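Local coordinates for peptidoglycan DD-endopeptidase ShyB (Vibrio cholerae, PDB 2GU1), which cleaves the peptide cross-links between peptidoglycan strands as a zinc-dependent DD-endopeptidase, probably letting new glycan enter the growing cell wall, at residues I31-Q44 with Y79-F91. Sequence-based numbering, arbitrary orientation.
Sequences ILQKILSVDLDHLQ and YTRENDGSFSYDF
Ile35 drives its CD1 methyl over one face of the Phe87 ring, 3.6 Å from the centroid, a CH-pi contact; Arg81 CA backs the opposite face. The same methyl touches Tyr79 CB, and Phe22 of helix 18-24 packs on Ile35. One turn on, Val38 splits its branches: CG1 meets the edge of the Tyr79 ring at CD1 (3.6 Å), while CG2, anti to the backbone N, lies against Tyr89 CB. The hydroxyl of buried Tyr79 donates to Asp39 OD1 (2.6 Å), arriving from above the carboxylate plane, and Asp39 OD2 takes the backbone N of Leu45. Beyond the helix, His42 stacks face to face on Tyr89, centroids 3.6 Å apart and planes at 15°. Gln44 NE2 reaches that ring's edge and donates to Tyr89 OH (2.7 Å, 147°). Toward the hairpin turn the fit loosens: partly exposed Lys34 packs CB by Phe87 CD2 (3.9 Å), its bent chain lays CE along Ser86, and a water bridges Lys34 O to Phe87 N. The helix, at 41° to the edge strand, packs against one face of an antiparallel sheet, with the His42 side chain about 9 Å from that of the zinc ligand His232, an alpha/beta arrangement consistent with a LysM-like domain.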
loop_
_atom_site.group_PDB
_atom_site.type_symbol
_atom_site.label_atom_id
_atom_site.label_comp_id
_atom_site.label_asym_id
_atom_site.label_seq_id
_atom_site.Cartn_x
_atom_site.Cartn_y
_atom_site.Cartn_z
ATOM N N ILE A 31 24.095 11.103 2.721
ATOM C CA ILE A 31 22.980 11.208 3.654
ATOM C C ILE A 31 21.723 10.647 3.003
ATOM O O ILE A 31 20.895 10.019 3.659
ATOM C CB ILE A 31 22.741 12.672 4.071
ATOM C CG1 ILE A 31 23.975 13.209 4.812
ATOM C CG2 ILE A 31 21.478 12.776 4.911
ATOM C CD1 ILE A 31 24.383 12.413 6.036
ATOM N N LEU A 32 21.577 10.885 1.708
ATOM C CA LEU A 32 20.434 10.337 0.990
ATOM C C LEU A 32 20.480 8.807 1.171
ATOM O O LEU A 32 19.475 8.177 1.486
ATOM C CB LEU A 32 20.536 10.688 -0.493
ATOM C CG LEU A 32 19.565 9.931 -1.391
ATOM C CD1 LEU A 32 18.160 10.129 -0.881
ATOM C CD2 LEU A 32 19.708 10.422 -2.830
ATOM N N GLN A 33 21.663 8.226 0.990
ATOM C CA GLN A 33 21.835 6.774 1.130
ATOM C C GLN A 33 21.493 6.227 2.520
ATOM O O GLN A 33 21.019 5.094 2.651
ATOM C CB GLN A 33 23.270 6.364 0.762
ATOM C CG GLN A 33 23.612 6.549 -0.711
ATOM C CD GLN A 33 22.407 6.316 -1.600
ATOM O OE1 GLN A 33 21.744 7.263 -2.027
ATOM N NE2 GLN A 33 22.097 5.051 -1.860
ATOM N N LYS A 34 21.734 7.014 3.562
ATOM C CA LYS A 34 21.413 6.554 4.908
ATOM C C LYS A 34 19.899 6.520 5.113
ATOM O O LYS A 34 19.374 5.666 5.844
ATOM C CB LYS A 34 22.070 7.449 5.967
ATOM C CG LYS A 34 23.596 7.340 6.019
ATOM C CD LYS A 34 24.062 5.873 6.001
ATOM C CE LYS A 34 23.403 5.030 7.103
ATOM N NZ LYS A 34 23.590 3.553 6.899
ATOM N N ILE A 35 19.200 7.456 4.473
ATOM C CA ILE A 35 17.744 7.522 4.569
ATOM C C ILE A 35 17.142 6.354 3.780
ATOM O O ILE A 35 16.233 5.677 4.252
ATOM C CB ILE A 35 17.218 8.865 4.009
ATOM C CG1 ILE A 35 17.661 10.012 4.928
ATOM C CG2 ILE A 35 15.707 8.830 3.859
ATOM C CD1 ILE A 35 17.194 9.877 6.367
ATOM N N LEU A 36 17.665 6.123 2.580
ATOM C CA LEU A 36 17.195 5.030 1.733
ATOM C C LEU A 36 17.443 3.692 2.430
ATOM O O LEU A 36 16.622 2.772 2.360
ATOM C CB LEU A 36 17.931 5.069 0.389
ATOM C CG LEU A 36 17.232 5.724 -0.808
ATOM C CD1 LEU A 36 16.391 6.899 -0.373
ATOM C CD2 LEU A 36 18.288 6.137 -1.829
ATOM N N SER A 37 18.576 3.601 3.116
ATOM C CA SER A 37 18.958 2.391 3.840
ATOM C C SER A 37 17.974 2.008 4.934
ATOM O O SER A 37 17.565 0.849 5.040
ATOM C CB SER A 37 20.346 2.559 4.460
ATOM O OG SER A 37 20.732 1.372 5.136
ATOM N N VAL A 38 17.598 2.967 5.768
ATOM C CA VAL A 38 16.665 2.650 6.832
ATOM C C VAL A 38 15.263 2.445 6.250
ATOM O O VAL A 38 14.462 1.700 6.816
ATOM C CB VAL A 38 16.652 3.756 7.928
ATOM C CG1 VAL A 38 16.161 5.067 7.347
ATOM C CG2 VAL A 38 15.783 3.315 9.108
ATOM N N ASP A 39 14.974 3.069 5.105
ATOM C CA ASP A 39 13.650 2.913 4.495
ATOM C C ASP A 39 13.433 1.579 3.776
ATOM O O ASP A 39 12.335 1.303 3.286
ATOM C CB ASP A 39 13.347 4.061 3.527
ATOM C CG ASP A 39 11.850 4.342 3.422
ATOM O OD1 ASP A 39 11.173 4.321 4.478
ATOM O OD2 ASP A 39 11.350 4.590 2.303
ATOM N N LEU A 40 14.473 0.757 3.705
ATOM C CA LEU A 40 14.356 -0.555 3.072
ATOM C C LEU A 40 13.228 -1.343 3.728
ATOM O O LEU A 40 12.443 -1.999 3.055
ATOM C CB LEU A 40 15.666 -1.338 3.225
ATOM C CG LEU A 40 15.630 -2.863 3.015
ATOM C CD1 LEU A 40 15.157 -3.186 1.615
ATOM C CD2 LEU A 40 17.029 -3.434 3.256
ATOM N N ASP A 41 13.144 -1.259 5.050
ATOM C CA ASP A 41 12.135 -1.992 5.804
ATOM C C ASP A 41 10.755 -1.356 5.901
ATOM O O ASP A 41 9.863 -1.907 6.550
ATOM C CB ASP A 41 12.670 -2.260 7.204
ATOM C CG ASP A 41 13.927 -3.093 7.177
ATOM O OD1 ASP A 41 13.860 -4.221 6.643
ATOM O OD2 ASP A 41 14.977 -2.628 7.663
ATOM N N HIS A 42 10.563 -0.222 5.239
ATOM C CA HIS A 42 9.281 0.466 5.311
ATOM C C HIS A 42 8.784 0.918 3.949
ATOM O O HIS A 42 7.580 0.874 3.675
ATOM C CB HIS A 42 9.431 1.660 6.250
ATOM C CG HIS A 42 10.055 1.303 7.560
ATOM N ND1 HIS A 42 9.362 0.659 8.563
ATOM C CD2 HIS A 42 11.329 1.427 8.003
ATOM C CE1 HIS A 42 10.181 0.401 9.566
ATOM N NE2 HIS A 42 11.381 0.858 9.250
ATOM N N LEU A 43 9.728 1.347 3.109
ATOM C CA LEU A 43 9.465 1.826 1.753
ATOM C C LEU A 43 8.337 2.859 1.719
ATOM O O LEU A 43 7.418 2.771 0.904
ATOM C CB LEU A 43 9.146 0.648 0.820
ATOM C CG LEU A 43 10.257 -0.404 0.654
ATOM C CD1 LEU A 43 9.733 -1.573 -0.145
ATOM C CD2 LEU A 43 11.473 0.212 -0.038
ATOM N N GLN A 44 8.419 3.829 2.626
ATOM C CA GLN A 44 7.425 4.897 2.718
ATOM C C GLN A 44 7.779 6.046 1.759
ATOM O O GLN A 44 6.916 6.626 1.107
ATOM C CB GLN A 44 7.399 5.464 4.139
ATOM C CG GLN A 44 7.256 4.437 5.256
ATOM C CD GLN A 44 5.817 4.133 5.585
ATOM O OE1 GLN A 44 5.042 3.721 4.725
ATOM N NE2 GLN A 44 5.447 4.333 6.847
ATOM N N TYR A 79 12.475 10.078 10.626
ATOM C CA TYR A 79 13.816 9.540 10.396
ATOM C C TYR A 79 14.812 10.365 11.215
ATOM O O TYR A 79 15.080 11.531 10.902
ATOM C CB TYR A 79 14.156 9.604 8.901
ATOM C CG TYR A 79 13.205 8.801 8.019
ATOM C CD1 TYR A 79 13.528 7.507 7.607
ATOM C CD2 TYR A 79 11.957 9.321 7.641
ATOM C CE1 TYR A 79 12.632 6.742 6.836
ATOM C CE2 TYR A 79 11.057 8.563 6.878
ATOM C CZ TYR A 79 11.399 7.279 6.478
ATOM O OH TYR A 79 10.517 6.535 5.711
ATOM N N THR A 80 15.365 9.749 12.257
ATOM C CA THR A 80 16.299 10.437 13.144
ATOM C C THR A 80 17.747 9.978 13.035
ATOM O O THR A 80 18.027 8.778 13.023
ATOM C CB THR A 80 15.850 10.288 14.606
ATOM O OG1 THR A 80 14.520 10.800 14.745
ATOM C CG2 THR A 80 16.778 11.057 15.536
ATOM N N ARG A 81 18.666 10.941 12.962
ATOM C CA ARG A 81 20.087 10.627 12.872
ATOM C C ARG A 81 20.618 10.189 14.235
ATOM O O ARG A 81 20.323 10.810 15.258
ATOM C CB ARG A 81 20.888 11.833 12.366
ATOM C CG ARG A 81 22.394 11.572 12.324
ATOM C CD ARG A 81 23.140 12.537 11.418
ATOM N NE ARG A 81 23.008 13.932 11.831
ATOM C CZ ARG A 81 23.442 14.422 12.987
ATOM N NH1 ARG A 81 24.046 13.631 13.865
ATOM N NH2 ARG A 81 23.271 15.709 13.264
ATOM N N GLU A 82 21.394 9.108 14.234
ATOM C CA GLU A 82 21.974 8.554 15.454
ATOM C C GLU A 82 23.440 8.983 15.593
ATOM O O GLU A 82 24.064 9.419 14.623
ATOM C CB GLU A 82 21.884 7.023 15.425
ATOM C CG GLU A 82 20.470 6.449 15.433
ATOM C CD GLU A 82 19.721 6.721 16.731
ATOM O OE1 GLU A 82 20.373 7.103 17.726
ATOM O OE2 GLU A 82 18.485 6.540 16.760
ATOM N N ASN A 83 23.992 8.859 16.796
ATOM C CA ASN A 83 25.379 9.246 17.016
ATOM C C ASN A 83 26.332 8.493 16.096
ATOM O O ASN A 83 27.382 9.016 15.723
ATOM C CB ASN A 83 25.784 9.014 18.478
ATOM C CG ASN A 83 25.159 10.022 19.423
ATOM O OD1 ASN A 83 25.296 11.232 19.232
ATOM N ND2 ASN A 83 24.477 9.530 20.452
ATOM N N ASP A 84 25.965 7.273 15.716
ATOM C CA ASP A 84 26.828 6.484 14.849
ATOM C C ASP A 84 26.717 6.879 13.380
ATOM O O ASP A 84 27.340 6.265 12.518
ATOM C CB ASP A 84 26.537 4.984 15.022
ATOM C CG ASP A 84 25.125 4.606 14.616
ATOM O OD1 ASP A 84 24.780 3.411 14.724
ATOM O OD2 ASP A 84 24.363 5.498 14.190
ATOM N N GLY A 85 25.923 7.906 13.098
ATOM C CA GLY A 85 25.769 8.360 11.726
ATOM C C GLY A 85 24.589 7.766 10.977
ATOM O O GLY A 85 24.160 8.307 9.958
ATOM N N SER A 86 24.063 6.650 11.469
ATOM C CA SER A 86 22.923 6.006 10.826
ATOM C C SER A 86 21.643 6.732 11.224
ATOM O O SER A 86 21.647 7.579 12.117
ATOM C CB SER A 86 22.819 4.540 11.257
ATOM O OG SER A 86 22.440 4.441 12.621
ATOM N N PHE A 87 20.549 6.395 10.554
ATOM C CA PHE A 87 19.252 6.992 10.851
ATOM C C PHE A 87 18.312 5.918 11.365
ATOM O O PHE A 87 18.303 4.799 10.849
ATOM C CB PHE A 87 18.648 7.626 9.593
ATOM C CG PHE A 87 19.083 9.043 9.355
ATOM C CD1 PHE A 87 18.212 10.102 9.613
ATOM C CD2 PHE A 87 20.358 9.322 8.884
ATOM C CE1 PHE A 87 18.610 11.420 9.400
ATOM C CE2 PHE A 87 20.769 10.644 8.669
ATOM C CZ PHE A 87 19.888 11.691 8.929
ATOM N N SER A 88 17.538 6.258 12.389
ATOM C CA SER A 88 16.566 5.340 12.960
ATOM C C SER A 88 15.164 5.790 12.542
ATOM O O SER A 88 14.927 6.981 12.294
ATOM C CB SER A 88 16.681 5.311 14.486
ATOM O OG SER A 88 16.552 6.607 15.037
ATOM N N TYR A 89 14.243 4.833 12.479
ATOM C CA TYR A 89 12.865 5.078 12.052
ATOM C C TYR A 89 11.815 4.955 13.160
ATOM O O TYR A 89 11.887 4.057 13.990
ATOM C CB TYR A 89 12.520 4.077 10.948
ATOM C CG TYR A 89 11.098 4.148 10.429
ATOM C CD1 TYR A 89 10.768 4.965 9.347
ATOM C CD2 TYR A 89 10.086 3.383 11.008
ATOM C CE1 TYR A 89 9.467 5.016 8.853
ATOM C CE2 TYR A 89 8.781 3.427 10.524
ATOM C CZ TYR A 89 8.477 4.243 9.446
ATOM O OH TYR A 89 7.188 4.278 8.960
ATOM N N ASP A 90 10.828 5.848 13.136
ATOM C CA ASP A 90 9.713 5.831 14.085
ATOM C C ASP A 90 8.461 6.308 13.349
ATOM O O ASP A 90 8.494 7.328 12.660
ATOM C CB ASP A 90 9.992 6.744 15.286
ATOM C CG ASP A 90 8.797 6.853 16.233
ATOM O OD1 ASP A 90 7.913 5.971 16.192
ATOM O OD2 ASP A 90 8.744 7.816 17.035
ATOM N N PHE A 91 7.370 5.558 13.477
ATOM C CA PHE A 91 6.115 5.919 12.831
ATOM C C PHE A 91 5.100 6.345 13.886
ATOM O O PHE A 91 4.885 5.645 14.880
ATOM C CB PHE A 91 5.554 4.737 12.025
ATOM C CG PHE A 91 4.265 5.051 11.308
ATOM C CD1 PHE A 91 4.261 5.858 10.176
ATOM C CD2 PHE A 91 3.046 4.575 11.793
ATOM C CE1 PHE A 91 3.061 6.192 9.533
ATOM C CE2 PHE A 91 1.842 4.899 11.164
ATOM C CZ PHE A 91 1.851 5.712 10.028
HETATM O O HOH W 1 20.736 4.571 8.450
#